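Local coordinates for protein 4-hydroxybutyrate CoA-transferase (Porphyromonas gingivalis, PDB 3EH7) that probably transfers coenzyme A between carboxylic acids such as acetate and 4-hydroxybutyrate, as a member of the acetyl-CoA hydrolase/transferase family, at residues A[316-319]-A[325-328]; A[389-394]-A[398-403]; A[125-130]-A[134-139]; A[140-145]-A[168-173]; A[230-235]-A[248-253]. All blocks are in the same frame, centred on the assembly; numbering follows the deposited sequence.

Interaction 1 of 5, residues A[316-319]-A[325-328]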
# COMPACT_ATOMS: atom_id res chain seq x y z
N CYS A 316 12.81 10.38 4.81
CA CYS A 316 11.66 10.51 5.72
C CYS A 316 12.14 11.22 7.00
O CYS A 316 13.32 11.53 7.14
CB CYS A 316 11.08 9.13 5.97
SG CYS A 316 12.27 8.07 6.75
N ILE A 317 11.23 11.51 7.92
CA ILE A 317 11.55 12.21 9.18
C ILE A 317 12.05 11.21 10.20
O ILE A 317 13.04 11.47 10.90
CB ILE A 317 10.29 12.93 9.77
CG1 ILE A 317 9.75 13.95 8.79
CG2 ILE A 317 10.57 13.58 11.16
CD1 ILE A 317 10.78 14.95 8.25
N GLU A 318 11.36 10.09 10.34
CA GLU A 318 11.80 9.06 11.29
C GLU A 318 11.32 7.69 10.88
O GLU A 318 10.35 7.55 10.10
CB GLU A 318 11.36 9.40 12.73
CG GLU A 318 9.86 9.39 12.93
CD GLU A 318 9.39 9.80 14.34
OE1 GLU A 318 10.20 9.98 15.27
OE2 GLU A 318 8.15 9.93 14.49
N ILE A 319 12.02 6.68 11.39
CA ILE A 319 11.66 5.28 11.23
C ILE A 319 11.82 4.58 12.57
O ILE A 319 12.81 4.81 13.31
CB ILE A 319 12.47 4.59 10.11
CG1 ILE A 319 12.13 3.10 10.05
CG2 ILE A 319 13.94 4.69 10.35
CD1 ILE A 319 12.49 2.45 8.78
N VAL A 325 7.58 4.00 8.71
CA VAL A 325 8.20 5.18 8.15
C VAL A 325 7.24 6.33 8.26
O VAL A 325 6.07 6.23 7.85
CB VAL A 325 8.53 4.96 6.66
CG1 VAL A 325 8.91 6.30 5.93
CG2 VAL A 325 9.64 3.90 6.53
N VAL A 326 7.71 7.41 8.87
CA VAL A 326 6.95 8.65 8.96
C VAL A 326 7.66 9.69 8.09
O VAL A 326 8.83 10.00 8.29
CB VAL A 326 6.89 9.14 10.39
CG1 VAL A 326 6.23 10.50 10.49
CG2 VAL A 326 6.19 8.09 11.26
N SER A 327 6.93 10.20 7.11
CA SER A 327 7.41 11.23 6.23
C SER A 327 6.33 12.32 6.11
O SER A 327 5.29 12.10 5.51
CB SER A 327 7.69 10.62 4.89
OG SER A 327 8.21 11.62 4.05
N GLU A 328 6.58 13.48 6.69
CA GLU A 328 5.64 14.60 6.65
C GLU A 328 6.43 15.85 6.18
O GLU A 328 7.66 15.81 6.03
CB GLU A 328 4.96 14.79 8.04
CG GLU A 328 4.03 13.58 8.55
CD GLU A 328 3.80 13.53 10.13
OE1 GLU A 328 4.68 14.04 10.88
OE2 GLU A 328 2.77 12.99 10.62
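I317 and E318 both face V326 across an antiparallel hairpin, which makes a classic beta bulge at the start of strand 318-320. The carbonyl of V326 takes both bulge amides in its own plane. I317 N lies 2.9 Å from V326 O, and E318 N binds the same V326 O at 3.3 Å. V326 N returns a nearly straight bond (173°) to E318 O. Beyond it, I319 and V325 form a non-hydrogen-bonded pair. The side chains divide between the two faces of the hairpin. On one face E318 and V326 run side by side, with E318 CG 3.9 Å from V326 CB. The E318 chain stays extended past CG, and its OE2 reaches the backbone N of A377. On the other face V325 spreads its two methyls. Its CG1, anti to the backbone N (chi1 168°), lies 3.6 Å from C316 CB. Its CG2 meets I319 CD1 at 3.9 Å. C316 also sets its CB against V326 O, beside the bulge. I317 turns its CG1 toward the backbone N of E328 at 3.8 Å. S327 OG is bonded to Q341 at helix 341-350. Strands 372-373 and 382-384 flank the hairpin in a small mixed sheet. The doubled grip on V326 O satisfies two successive amides with one acceptor, so the extra residue is fitted in without breaking the backbone pairing.

Interaction 2 of 5, residues A[389-394]-A[398-403]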
# COMPACT_ATOMS: atom_id res chain seq x y z
N VAL A 389 8.46 -1.64 3.86
CA VAL A 389 9.77 -1.00 3.83
C VAL A 389 10.79 -2.03 3.34
O VAL A 389 10.64 -3.22 3.64
CB VAL A 389 10.10 -0.43 5.22
CG1 VAL A 389 10.09 -1.57 6.28
CG2 VAL A 389 11.44 0.34 5.20
N ASP A 390 11.80 -1.61 2.57
CA ASP A 390 12.76 -2.52 1.95
C ASP A 390 14.15 -2.20 2.55
O ASP A 390 14.45 -2.67 3.65
CB ASP A 390 12.65 -2.32 0.43
CG ASP A 390 13.47 -3.27 -0.37
OD1 ASP A 390 14.06 -4.19 0.22
OD2 ASP A 390 13.48 -3.09 -1.64
N TYR A 391 14.95 -1.36 1.89
CA TYR A 391 16.23 -0.87 2.41
C TYR A 391 16.11 0.43 3.17
O TYR A 391 15.32 1.34 2.82
CB TYR A 391 17.21 -0.60 1.26
CG TYR A 391 17.67 -1.81 0.50
CD1 TYR A 391 16.98 -2.23 -0.64
CD2 TYR A 391 18.82 -2.51 0.87
CE1 TYR A 391 17.39 -3.34 -1.37
CE2 TYR A 391 19.26 -3.62 0.13
CZ TYR A 391 18.54 -4.02 -0.98
OH TYR A 391 18.91 -5.07 -1.72
N VAL A 392 16.92 0.54 4.21
CA VAL A 392 17.08 1.78 4.93
C VAL A 392 18.56 2.10 4.93
O VAL A 392 19.38 1.22 5.19
CB VAL A 392 16.55 1.68 6.37
CG1 VAL A 392 16.87 2.96 7.16
CG2 VAL A 392 15.03 1.38 6.37
N VAL A 393 18.91 3.34 4.61
CA VAL A 393 20.31 3.74 4.48
C VAL A 393 20.62 5.01 5.26
O VAL A 393 19.92 6.02 5.12
CB VAL A 393 20.69 3.99 2.99
CG1 VAL A 393 22.14 4.42 2.88
CG2 VAL A 393 20.44 2.73 2.13
N THR A 394 21.66 4.93 6.10
CA THR A 394 22.22 6.10 6.76
C THR A 394 23.70 6.23 6.44
O THR A 394 24.26 5.41 5.72
CB THR A 394 22.04 6.05 8.28
OG1 THR A 394 22.95 5.09 8.83
CG2 THR A 394 20.60 5.72 8.67
N ILE A 398 23.82 0.21 5.61
CA ILE A 398 22.66 -0.22 4.86
C ILE A 398 21.97 -1.30 5.68
O ILE A 398 22.66 -2.19 6.23
CB ILE A 398 23.11 -0.85 3.49
CG1 ILE A 398 23.76 0.20 2.57
CG2 ILE A 398 21.95 -1.50 2.78
CD1 ILE A 398 24.73 -0.39 1.51
N ALA A 399 20.63 -1.25 5.78
CA ALA A 399 19.84 -2.35 6.34
C ALA A 399 18.77 -2.78 5.36
O ALA A 399 18.13 -1.91 4.77
CB ALA A 399 19.18 -1.91 7.65
N GLN A 400 18.59 -4.08 5.14
CA GLN A 400 17.42 -4.56 4.39
C GLN A 400 16.45 -5.24 5.36
O GLN A 400 16.81 -6.20 6.03
CB GLN A 400 17.78 -5.48 3.21
CG GLN A 400 16.53 -5.84 2.29
CD GLN A 400 16.91 -6.63 1.01
OE1 GLN A 400 17.92 -7.34 0.99
NE2 GLN A 400 16.09 -6.49 -0.07
N LEU A 401 15.23 -4.71 5.45
CA LEU A 401 14.28 -5.14 6.48
C LEU A 401 13.33 -6.23 6.02
O LEU A 401 12.74 -6.93 6.84
CB LEU A 401 13.46 -3.95 6.97
CG LEU A 401 14.25 -2.75 7.50
CD1 LEU A 401 13.26 -1.71 8.05
CD2 LEU A 401 15.25 -3.14 8.61
N LYS A 402 13.15 -6.35 4.71
CA LYS A 402 12.20 -7.33 4.16
C LYS A 402 12.63 -8.73 4.50
O LYS A 402 13.75 -9.10 4.22
CB LYS A 402 12.08 -7.20 2.64
CG LYS A 402 11.24 -6.03 2.20
CD LYS A 402 10.58 -6.28 0.81
CE LYS A 402 9.20 -5.66 0.76
NZ LYS A 402 8.67 -5.52 -0.63
N GLY A 403 11.74 -9.50 5.13
CA GLY A 403 12.05 -10.88 5.52
C GLY A 403 12.64 -10.98 6.92
O GLY A 403 12.81 -12.11 7.43
O HOH W 1 17.04 -6.18 -3.16
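Backbone bonds join V392 and A399 in both directions: V392 N gives to A399 O at 2.8 Å, and A399 N gives to V392 O at the same length. One step beyond the strand pairing, L401 N reaches D390 O along an almost straight line (178°).

The side-chain polar contact is between D390 and Q400, which lie side by side. Q400 NE2 gives to the syn lone pair of D390 OD1 at 3.1 Å, close to the amide plane. The other carboxylate oxygen, OD2, takes the backbone N of S356, so both carboxylate oxygens are bonded. A water bonded to Y391 OH is also weakly bound by Q400 NE2.

This is a beta hairpin at the edge of the large mixed sheet of the chain. Strand 391-394 runs parallel to strand 355-359, and strand 397-400 turns back as the outermost strand.

The aromatic contact is a stack of Q400 on Y391. The amide and ring planes are only 18° apart, and Q400 CG sits over the ring centre, 4.2 Å from the centroid, in a CH-pi contact. Q400 CG is anti to the backbone N (chi1 -173°) and the chain runs on extended, which carries the amide across the ring to D390. I398 CG2 touches the ring edge at CD2.

On the face of V392 and A399, L401 CD1 lies 3.6 Å from V389 CG1 and 3.9 Å from V392 CG2, against helix 406-414. K402 lays its CG against V389 O, while its NZ forms a salt bridge with E108 of the second subunit.

Interaction 3 of 5, residues A[125-130]-A[134-139]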
# COMPACT_ATOMS: atom_id res chain seq x y z
N VAL A 125 -3.38 27.59 -13.81
CA VAL A 125 -2.22 26.88 -14.28
C VAL A 125 -1.28 27.76 -15.10
O VAL A 125 -1.73 28.52 -15.96
CB VAL A 125 -2.61 25.57 -15.03
CG1 VAL A 125 -3.24 24.60 -14.03
CG2 VAL A 125 -3.52 25.85 -16.23
N GLN A 126 0.02 27.63 -14.84
CA GLN A 126 1.03 28.25 -15.66
C GLN A 126 1.34 27.38 -16.90
O GLN A 126 1.49 26.17 -16.81
CB GLN A 126 2.28 28.56 -14.86
CG GLN A 126 3.23 29.41 -15.65
CD GLN A 126 4.56 29.65 -15.01
OE1 GLN A 126 5.45 30.19 -15.65
NE2 GLN A 126 4.72 29.26 -13.73
N LEU A 127 1.42 28.04 -18.06
CA LEU A 127 1.59 27.36 -19.34
C LEU A 127 2.64 28.02 -20.21
O LEU A 127 2.97 29.20 -20.06
CB LEU A 127 0.26 27.35 -20.10
CG LEU A 127 -1.01 26.79 -19.43
CD1 LEU A 127 -2.25 27.25 -20.21
CD2 LEU A 127 -0.98 25.25 -19.30
N SER A 128 3.16 27.24 -21.16
CA SER A 128 4.02 27.77 -22.19
C SER A 128 3.17 28.45 -23.23
O SER A 128 1.95 28.27 -23.27
CB SER A 128 4.81 26.65 -22.87
OG SER A 128 3.95 25.89 -23.71
N MSE A 129 3.83 29.21 -24.09
CA MSE A 129 3.18 29.86 -25.22
C MSE A 129 2.52 28.78 -26.09
O MSE A 129 3.05 27.71 -26.20
CB MSE A 129 4.23 30.59 -26.06
CG MSE A 129 4.75 31.83 -25.41
SE MSE A 129 3.39 33.21 -25.42
CE MSE A 129 3.43 33.80 -27.29
N PRO A 130 1.36 29.09 -26.71
CA PRO A 130 0.74 28.12 -27.61
C PRO A 130 1.58 27.86 -28.85
O PRO A 130 2.23 28.76 -29.39
CB PRO A 130 -0.56 28.80 -28.02
CG PRO A 130 -0.25 30.22 -27.96
CD PRO A 130 0.61 30.35 -26.72
N GLY A 134 -2.48 25.77 -31.44
CA GLY A 134 -3.22 26.35 -30.34
C GLY A 134 -3.08 25.58 -29.04
O GLY A 134 -3.84 25.79 -28.12
N TYR A 135 -2.09 24.70 -28.98
CA TYR A 135 -1.82 23.95 -27.77
C TYR A 135 -0.72 24.57 -26.92
O TYR A 135 0.35 24.91 -27.42
CB TYR A 135 -1.47 22.50 -28.10
CG TYR A 135 -2.66 21.65 -28.49
CD1 TYR A 135 -3.39 21.00 -27.53
CD2 TYR A 135 -3.06 21.51 -29.81
CE1 TYR A 135 -4.48 20.26 -27.85
CE2 TYR A 135 -4.15 20.76 -30.16
CZ TYR A 135 -4.84 20.12 -29.18
OH TYR A 135 -5.93 19.35 -29.48
N CYS A 136 -1.01 24.75 -25.63
CA CYS A 136 -0.02 25.17 -24.63
C CYS A 136 0.42 23.96 -23.87
O CYS A 136 -0.38 23.07 -23.59
CB CYS A 136 -0.64 26.09 -23.61
SG CYS A 136 -1.24 27.61 -24.29
N SER A 137 1.69 23.95 -23.49
CA SER A 137 2.22 22.95 -22.59
C SER A 137 2.08 23.38 -21.11
O SER A 137 2.12 24.55 -20.77
CB SER A 137 3.70 22.70 -22.93
OG SER A 137 4.34 21.90 -21.97
N PHE A 138 1.93 22.40 -20.22
CA PHE A 138 1.97 22.66 -18.78
C PHE A 138 3.41 22.85 -18.29
O PHE A 138 3.65 23.02 -17.10
CB PHE A 138 1.24 21.55 -18.01
CG PHE A 138 -0.26 21.56 -18.20
CD1 PHE A 138 -0.84 20.87 -19.27
CD2 PHE A 138 -1.08 22.28 -17.33
CE1 PHE A 138 -2.23 20.90 -19.47
CE2 PHE A 138 -2.49 22.30 -17.52
CZ PHE A 138 -3.06 21.59 -18.60
N GLY A 139 4.37 22.88 -19.22
CA GLY A 139 5.78 23.06 -18.86
C GLY A 139 6.24 22.07 -17.78
O GLY A 139 6.06 20.86 -17.90
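L127 and F138 lie side by side and point the same way, with one leucine methyl over the phenyl face. L127 CD2 is 3.8 Å from the centroid of the F138 ring, a CH-pi contact displaced toward the rim on the CD2 side. V125 CG2 reaches the same ring obliquely, 3.9 Å from F138 CE2. The ring also meets K146 and A149 of helix 145-151, so it packs between strand 122-127 and that helix.

L127 has a second neighbour. Its CB packs on C136 CB at 3.8 Å. C136 SG lies 3.4 Å from S128 O, and P130 CB is 4.0 Å from the same C136 SG. C136 also rests on I159 of strand 154-160.

The two serines mesh by a reciprocal pair of bonds. S128 N gives to S137 O at 2.9 Å, and S137 N gives to S128 OG at 3.0 Å. S128 OG stands between its own backbone N and carbonyl carbon (chi1 73°), which places it in front of S137 N. From there it gives its proton to M129 O, which it meets from above the carbonyl plane. S137 OG points the other way and accepts from G139 N, an ST turn. It also accepts from the backbone N of V166.

Strand 122-127 belongs to the parallel sheet of the N-terminal domain. Strand 135-137 runs at 106° to strand 125-127 and pairs with strand 171-173 in a small antiparallel sheet. The two segments form no beta bridge. The serine bonds join them instead, and S137 N is satisfied by a side-chain oxygen in place of a carbonyl.

Interaction 4 of 5, residues A[140-145]-A[168-173]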
# COMPACT_ATOMS: atom_id res chain seq x y z
N VAL A 140 6.79 22.62 -16.70
CA VAL A 140 7.41 21.86 -15.63
C VAL A 140 6.41 21.27 -14.60
O VAL A 140 6.83 20.59 -13.70
CB VAL A 140 8.45 22.76 -14.84
CG1 VAL A 140 9.58 23.24 -15.75
CG2 VAL A 140 7.78 23.95 -14.18
N SER A 141 5.11 21.54 -14.74
CA SER A 141 4.10 21.08 -13.78
C SER A 141 2.91 20.39 -14.45
O SER A 141 1.93 21.02 -14.82
CB SER A 141 3.64 22.25 -12.89
OG SER A 141 4.75 22.74 -12.16
N CYS A 142 3.02 19.08 -14.61
CA CYS A 142 1.97 18.25 -15.17
C CYS A 142 1.18 17.66 -14.02
O CYS A 142 0.04 18.06 -13.77
CB CYS A 142 2.56 17.18 -16.10
SG CYS A 142 1.33 16.21 -17.04
N ASP A 143 1.79 16.70 -13.31
CA ASP A 143 1.31 16.28 -11.99
C ASP A 143 -0.23 16.20 -11.81
O ASP A 143 -0.89 15.41 -12.48
CB ASP A 143 2.04 17.10 -10.90
CG ASP A 143 1.96 18.61 -11.11
OD1 ASP A 143 0.88 19.20 -10.84
OD2 ASP A 143 2.98 19.22 -11.50
N TYR A 144 -0.81 16.96 -10.89
CA TYR A 144 -2.25 17.08 -10.80
C TYR A 144 -2.72 18.38 -11.45
O TYR A 144 -3.92 18.63 -11.54
CB TYR A 144 -2.72 17.07 -9.33
CG TYR A 144 -2.27 18.31 -8.57
CD1 TYR A 144 -3.05 19.46 -8.55
CD2 TYR A 144 -1.03 18.35 -7.95
CE1 TYR A 144 -2.63 20.58 -7.87
CE2 TYR A 144 -0.60 19.46 -7.28
CZ TYR A 144 -1.40 20.58 -7.24
OH TYR A 144 -0.94 21.69 -6.57
N SER A 145 -1.78 19.24 -11.83
CA SER A 145 -2.09 20.56 -12.39
C SER A 145 -2.87 20.40 -13.68
O SER A 145 -3.88 21.10 -13.89
CB SER A 145 -0.80 21.36 -12.64
OG SER A 145 -0.00 21.49 -11.47
N GLY A 168 5.52 15.15 -23.86
CA GLY A 168 4.73 14.12 -23.16
C GLY A 168 3.25 14.42 -23.27
O GLY A 168 2.84 15.23 -24.10
N ASP A 169 2.44 13.78 -22.42
CA ASP A 169 1.00 14.05 -22.34
C ASP A 169 0.80 15.28 -21.46
O ASP A 169 0.42 15.18 -20.31
CB ASP A 169 0.25 12.84 -21.79
CG ASP A 169 -1.25 13.08 -21.70
OD1 ASP A 169 -1.80 13.90 -22.47
OD2 ASP A 169 -1.88 12.42 -20.84
N ASN A 170 1.09 16.44 -22.04
CA ASN A 170 1.35 17.63 -21.26
C ASN A 170 0.87 18.90 -21.96
O ASN A 170 1.47 19.97 -21.77
CB ASN A 170 2.86 17.71 -21.05
CG ASN A 170 3.25 18.65 -19.95
OD1 ASN A 170 2.55 18.79 -18.93
ND2 ASN A 170 4.41 19.28 -20.13
N LEU A 171 -0.20 18.78 -22.73
CA LEU A 171 -0.75 19.88 -23.51
C LEU A 171 -2.20 20.13 -23.17
O LEU A 171 -2.89 19.26 -22.64
CB LEU A 171 -0.67 19.60 -25.00
CG LEU A 171 0.72 19.36 -25.62
CD1 LEU A 171 0.55 18.98 -27.06
CD2 LEU A 171 1.65 20.58 -25.47
N ILE A 172 -2.65 21.33 -23.48
CA ILE A 172 -4.04 21.69 -23.38
C ILE A 172 -4.30 22.73 -24.46
O ILE A 172 -3.47 23.61 -24.72
CB ILE A 172 -4.41 22.23 -21.96
CG1 ILE A 172 -5.91 22.41 -21.81
CG2 ILE A 172 -3.62 23.54 -21.63
CD1 ILE A 172 -6.35 22.80 -20.40
N HIS A 173 -5.45 22.60 -25.13
CA HIS A 173 -5.81 23.56 -26.12
C HIS A 173 -6.24 24.85 -25.45
O HIS A 173 -6.95 24.84 -24.45
CB HIS A 173 -6.93 23.04 -26.99
CG HIS A 173 -7.06 23.78 -28.28
ND1 HIS A 173 -7.86 24.89 -28.43
CD2 HIS A 173 -6.46 23.58 -29.47
CE1 HIS A 173 -7.75 25.34 -29.66
NE2 HIS A 173 -6.91 24.56 -30.32
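C142 and N170 meet by van der Waals contact, with no hydrogen bond between the segments. C142 holds SG anti to its own backbone N (chi1 -173°), and this swings the sulfur toward the loop at 169-170. N170 OD1 comes against the base of the side chain, 3.3 Å from C142 CB and 3.4 Å from C142 SG. The sulfur also lies 3.5 Å from D169 O. C142 thus sits against two oxygens, one from a side-chain amide and one from the backbone.

Hydrogen bonds within and beyond each segment set the groups. N170 ND2 gives to V166 O and G139 O, which fixes the amide and turns OD1 to the cysteine. On the other segment D143 caps the start of helix 145-151. D143 OD1 accepts S145 N at 2.8 Å from above the carboxylate plane. It takes the S145 hydroxyl on its syn lone pair. S145 OG is also bonded to the backbone N of H35.

The contact is small and joins the loop before helix 145-151 to the approach of strand 171-173. Its chemistry implies that the amide of N170 is oriented by its own bonds, and that the cysteine packs against the oxygen those bonds leave facing it.

Interaction 5 of 5, residues A[230-235]-A[248-253]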
# COMPACT_ATOMS: atom_id res chain seq x y z
N PHE A 230 27.86 9.69 -7.06
CA PHE A 230 28.57 8.41 -7.04
C PHE A 230 28.13 7.44 -8.10
O PHE A 230 28.55 6.29 -8.06
CB PHE A 230 28.53 7.78 -5.65
CG PHE A 230 29.35 8.53 -4.66
CD1 PHE A 230 30.73 8.50 -4.74
CD2 PHE A 230 28.75 9.32 -3.70
CE1 PHE A 230 31.51 9.23 -3.87
CE2 PHE A 230 29.50 10.05 -2.81
CZ PHE A 230 30.90 10.00 -2.89
N LEU A 231 27.34 7.90 -9.06
CA LEU A 231 26.90 7.07 -10.18
C LEU A 231 27.63 7.34 -11.52
O LEU A 231 27.17 6.88 -12.58
CB LEU A 231 25.38 7.23 -10.38
CG LEU A 231 24.49 6.80 -9.21
CD1 LEU A 231 23.01 7.03 -9.56
CD2 LEU A 231 24.72 5.35 -8.78
N LYS A 232 28.76 8.04 -11.49
CA LYS A 232 29.45 8.41 -12.73
C LYS A 232 30.07 7.21 -13.46
O LYS A 232 30.30 7.26 -14.65
CB LYS A 232 30.52 9.49 -12.49
CG LYS A 232 29.97 10.81 -11.90
CD LYS A 232 31.12 11.77 -11.56
CE LYS A 232 30.67 12.95 -10.70
NZ LYS A 232 29.87 13.92 -11.45
N ASP A 233 30.31 6.13 -12.75
CA ASP A 233 30.83 4.90 -13.32
C ASP A 233 29.72 3.92 -13.75
O ASP A 233 30.01 2.79 -14.14
CB ASP A 233 31.70 4.23 -12.26
CG ASP A 233 30.90 3.79 -10.98
OD1 ASP A 233 29.85 4.39 -10.57
OD2 ASP A 233 31.36 2.81 -10.36
N LYS A 234 28.45 4.31 -13.64
CA LYS A 234 27.38 3.40 -14.00
C LYS A 234 27.07 3.52 -15.48
O LYS A 234 27.38 4.54 -16.11
CB LYS A 234 26.13 3.66 -13.13
CG LYS A 234 26.33 3.32 -11.64
CD LYS A 234 26.35 1.79 -11.45
CE LYS A 234 27.33 1.32 -10.42
NZ LYS A 234 26.85 1.60 -9.07
N LYS A 235 26.44 2.49 -16.02
CA LYS A 235 26.11 2.40 -17.44
C LYS A 235 24.61 2.28 -17.72
O LYS A 235 23.93 1.48 -17.07
CB LYS A 235 26.78 1.16 -18.03
CG LYS A 235 28.29 1.09 -17.82
CD LYS A 235 29.06 2.27 -18.43
CE LYS A 235 30.54 2.13 -18.09
NZ LYS A 235 31.28 3.37 -18.36
N VAL A 248 20.32 14.96 -12.19
CA VAL A 248 19.96 13.97 -13.20
C VAL A 248 20.44 14.44 -14.56
O VAL A 248 21.07 13.67 -15.28
CB VAL A 248 18.41 13.62 -13.22
CG1 VAL A 248 17.98 13.09 -14.58
CG2 VAL A 248 18.10 12.57 -12.15
N VAL A 249 20.16 15.70 -14.90
CA VAL A 249 20.55 16.25 -16.21
C VAL A 249 22.06 16.17 -16.41
O VAL A 249 22.54 15.95 -17.53
CB VAL A 249 20.09 17.70 -16.38
CG1 VAL A 249 20.71 18.31 -17.65
CG2 VAL A 249 18.57 17.81 -16.40
N GLU A 250 22.82 16.35 -15.33
CA GLU A 250 24.29 16.27 -15.40
C GLU A 250 24.71 14.87 -15.81
O GLU A 250 25.62 14.69 -16.61
CB GLU A 250 24.95 16.66 -14.07
CG GLU A 250 26.47 16.50 -14.07
CD GLU A 250 27.11 16.71 -12.69
OE1 GLU A 250 26.38 16.81 -11.66
OE2 GLU A 250 28.35 16.75 -12.65
N LEU A 251 24.03 13.85 -15.28
CA LEU A 251 24.35 12.48 -15.68
C LEU A 251 23.83 12.14 -17.07
O LEU A 251 24.34 11.22 -17.70
CB LEU A 251 23.85 11.47 -14.65
CG LEU A 251 24.71 11.28 -13.40
CD1 LEU A 251 23.94 10.45 -12.39
CD2 LEU A 251 26.01 10.61 -13.71
N VAL A 252 22.83 12.85 -17.57
CA VAL A 252 22.43 12.65 -18.95
C VAL A 252 23.54 13.21 -19.84
O VAL A 252 24.03 12.53 -20.73
CB VAL A 252 21.12 13.34 -19.32
CG1 VAL A 252 20.92 13.30 -20.86
CG2 VAL A 252 19.93 12.68 -18.56
N ARG A 253 23.95 14.45 -19.56
CA ARG A 253 24.94 15.12 -20.39
C ARG A 253 26.24 14.34 -20.40
O ARG A 253 26.94 14.32 -21.39
CB ARG A 253 25.16 16.55 -19.92
CG ARG A 253 24.00 17.45 -20.27
CD ARG A 253 24.17 18.82 -19.66
NE ARG A 253 23.23 19.79 -20.22
CZ ARG A 253 22.78 20.87 -19.58
NH1 ARG A 253 21.94 21.70 -20.18
NH2 ARG A 253 23.15 21.13 -18.33
O HOH W 2 30.40 16.44 -10.84
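K232 reaches toward E250 of helix 246-253. CB leaves the turn beside the helix rather than straight at it. CG lies 4.4 Å from L251 CD2, a loose apolar touch. CD and CE carry the chain on without touching the helix segment. The last torsion then bends (chi4 -72°) and brings NZ round to the glutamate. NZ stands 3.4 Å from E250 OE2, a long salt bridge. One water joins the same two groups: it accepts from K232 NZ at 2.6 Å and donates to E250 OE2 at 2.8 Å. The ion pair is therefore bridged by water as well as direct. E250 meets it with an extended chain, CG anti to the backbone N (chi1 176°), which carries the carboxylate out from the helix.

The turn itself is a type I beta turn from L231 to K234, closed by K234 N to L231 O at 3.1 Å. It connects helix 222-229 to strand 238-240, the next strand of the large mixed sheet.

The apolar part is made by L251 and L231. L251 points at the turn, and its CD1 is 4.1 Å from L231 CB. Its CD2 faces the turn backbone, 4.2 Å from K232 CA. L231 packs further on A207 of helix 197-208, and L251 on L228 of helix 222-229. On another side of helix 246-253, R253 forms a salt bridge with D279.

How the interactions relate
Along the chain the order is interaction 3, 4, 5, 1, 2, each closing before the next opens. Interactions 3 and 4 lie in the N-terminal domain, their centres about 8 Å apart. They share the small sheet of strands 135-137 and 171-173, where C136 O and I172 N are probably hydrogen-bonded. Interactions 1 and 2 lie in the C-terminal domain, centres about 14 Å apart, and I319 CD1 packs on V392 CG2. The two pairs sit on opposite sides of the chain's centre. Interaction 5 touches none of the others; its centre is about 24 Å from that of interaction 2. Strand 238-240, after its turn, shares the large mixed sheet with the hairpin of interaction 2. Four contacts are thus local to one or other domain.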